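Local structure of phospholyase (Arthrobacter aurescens, 5G4I) at residues Ile391-Glu396 / Glu432-Ser437. The protein is a pyridoxal-phosphate-dependent phospholyase, homologous to class III transaminases, that eliminates phosphate from its substrate. Numbering follows the deposited sequence. Where two conformers were deposited one is given.
Sequences IEDMRE and ELSLAS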
loop_
_atom_site.group_PDB
_atom_site.type_symbol
_atom_site.label_atom_id
_atom_site.label_comp_id
_atom_site.label_asym_id
_atom_site.label_seq_id
_atom_site.Cartn_x
_atom_site.Cartn_y
_atom_site.Cartn_z
ATOM N N ILE A 391 17.666 6.647 -26.422
ATOM C CA ILE A 391 17.248 7.162 -25.084
ATOM C C ILE A 391 18.296 8.092 -24.427
ATOM O O ILE A 391 17.971 9.167 -23.925
ATOM C CB ILE A 391 16.899 5.949 -24.162
ATOM C CG1 ILE A 391 15.647 5.289 -24.661
ATOM C CG2 ILE A 391 16.772 6.352 -22.695
ATOM C CD1 ILE A 391 15.410 3.876 -24.082
ATOM N N GLU A 392 19.601 7.675 -24.495
ATOM C CA GLU A 392 20.646 8.534 -23.944
ATOM C C GLU A 392 20.842 9.827 -24.769
ATOM O O GLU A 392 21.103 10.913 -24.186
ATOM C CB GLU A 392 21.938 7.723 -23.836
ATOM C CG GLU A 392 21.881 6.583 -22.823
ATOM C CD GLU A 392 22.002 6.994 -21.340
ATOM O OE1 GLU A 392 22.295 8.159 -21.083
ATOM O OE2 GLU A 392 21.931 6.032 -20.471
ATOM N N ASP A 393 20.773 9.702 -26.116
ATOM C CA ASP A 393 20.894 10.872 -26.961
ATOM C C ASP A 393 19.764 11.934 -26.730
ATOM O O ASP A 393 19.952 13.136 -26.625
ATOM C CB ASP A 393 20.979 10.484 -28.459
ATOM C CG ASP A 393 21.261 11.687 -29.346
ATOM O OD1 ASP A 393 22.314 12.304 -29.171
ATOM O OD2 ASP A 393 20.459 12.017 -30.150
ATOM N N MET A 394 18.542 11.405 -26.574
ATOM C CA MET A 394 17.407 12.276 -26.295
ATOM C C MET A 394 17.571 12.989 -24.947
ATOM O O MET A 394 17.303 14.163 -24.805
ATOM C CB MET A 394 16.123 11.410 -26.330
ATOM C CG MET A 394 15.679 11.088 -27.760
ATOM S SD MET A 394 15.005 12.516 -28.721
ATOM C CE MET A 394 13.303 12.592 -28.095
ATOM N N ARG A 395 18.090 12.272 -23.909
ATOM C CA ARG A 395 18.455 12.943 -22.647
ATOM C C ARG A 395 19.431 14.113 -22.855
ATOM O O ARG A 395 19.262 15.176 -22.325
ATOM C CB ARG A 395 18.994 11.925 -21.593
ATOM C CG ARG A 395 19.502 12.512 -20.301
ATOM C CD ARG A 395 20.382 11.596 -19.416
ATOM N NE ARG A 395 21.395 10.901 -20.231
ATOM C CZ ARG A 395 22.499 11.503 -20.737
ATOM N NH1 ARG A 395 22.793 12.776 -20.494
ATOM N NH2 ARG A 395 23.332 10.786 -21.450
ATOM N N GLU A 396 20.520 13.815 -23.639
ATOM C CA GLU A 396 21.480 14.894 -23.930
ATOM C C GLU A 396 20.852 16.119 -24.610
ATOM O O GLU A 396 21.178 17.248 -24.284
ATOM C CB GLU A 396 22.685 14.365 -24.764
ATOM C CG GLU A 396 23.645 13.542 -23.925
ATOM C CD GLU A 396 24.584 14.377 -22.998
ATOM O OE1 GLU A 396 24.911 15.589 -23.263
ATOM O OE2 GLU A 396 25.006 13.838 -21.960
ATOM N N GLU A 432 13.378 12.905 -34.480
ATOM C CA GLU A 432 13.860 12.819 -35.892
ATOM C C GLU A 432 15.343 13.103 -36.064
ATOM O O GLU A 432 15.993 12.330 -36.786
ATOM C CB GLU A 432 13.087 13.772 -36.795
ATOM C CG GLU A 432 11.664 13.306 -36.949
ATOM C CD GLU A 432 11.059 13.783 -38.389
ATOM O OE1 GLU A 432 11.426 13.143 -39.401
ATOM O OE2 GLU A 432 10.304 14.667 -38.343
ATOM N N LEU A 433 15.854 14.109 -35.403
ATOM C CA LEU A 433 17.274 14.407 -35.456
ATOM C C LEU A 433 18.124 13.302 -34.820
ATOM O O LEU A 433 19.205 12.896 -35.334
ATOM C CB LEU A 433 17.551 15.763 -34.864
ATOM C CG LEU A 433 16.921 16.976 -35.621
ATOM C CD1 LEU A 433 17.006 18.183 -34.777
ATOM C CD2 LEU A 433 17.497 17.185 -37.033
ATOM N N SER A 434 17.652 12.749 -33.714
ATOM C CA SER A 434 18.316 11.601 -33.101
ATOM C C SER A 434 18.370 10.358 -34.020
ATOM O O SER A 434 19.442 9.686 -34.162
ATOM C CB SER A 434 17.643 11.366 -31.695
ATOM O OG SER A 434 18.485 10.427 -30.950
ATOM N N LEU A 435 17.275 9.955 -34.628
ATOM C CA LEU A 435 17.167 8.867 -35.591
ATOM C C LEU A 435 18.176 9.096 -36.750
ATOM O O LEU A 435 18.881 8.145 -37.206
ATOM C CB LEU A 435 15.762 8.669 -36.111
ATOM C CG LEU A 435 14.808 7.990 -35.125
ATOM C CD1 LEU A 435 13.388 8.200 -35.618
ATOM C CD2 LEU A 435 15.050 6.510 -34.945
ATOM N N ALA A 436 18.236 10.337 -37.203
ATOM C CA ALA A 436 19.082 10.610 -38.357
ATOM C C ALA A 436 20.553 10.425 -37.997
ATOM O O ALA A 436 21.347 10.177 -38.904
ATOM C CB ALA A 436 18.805 11.994 -38.896
ATOM N N SER A 437 20.934 10.540 -36.731
ATOM C CA SER A 437 22.292 10.349 -36.259
ATOM C C SER A 437 22.729 8.870 -36.113
ATOM O O SER A 437 23.935 8.593 -35.850
ATOM C CB SER A 437 22.431 10.992 -34.891
ATOM O OG SER A 437 22.637 12.363 -35.003
HETATM O O HOH W 1 22.455 12.827 -32.184
#
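The hydroxyl of Ser-434 donates a hydrogen bond to Asp-393 between two helices, OG lying 2.7 Å from OD2 and taking the anti lone pair, on the side away from the other carboxylate oxygen. Asp-393 reaches over with CG anti to its own N (chi1 -174°), which sets OD2 beside the Ser-434 hydroxyl. The same OD2 also pairs with Arg-397, and a water gives it a weak hydrogen bond of 3.0 Å; this water is hydrogen-bonded to Ser-437 OG at 2.9 Å and so links the carboxylate to the end of 432-437. With an alanine at Asp-393, the Ser-434 hydroxyl would probably be left without this acceptor and Arg-397 would lose one carboxylate partner. Apolar contact is slight: the bent side chain of Met-394 brings SD to 4.1 Å from Ser-434 CB. Taking no part in the contact with 432-437, Arg-395 grips Glu-392 OE1 side-on through NE and NH2, while NH1 bonds Glu-396 OE2 at 2.9 Å, a salt-bridge network within one helix. Away from the cofactor site, the contact joins helices 384-396 and 421-436; Met-394 also packs on Val-399 and Ile-401 of strand 399-404, and Leu-435 rests on Leu-390 and on Ile-352 of helix 334-355.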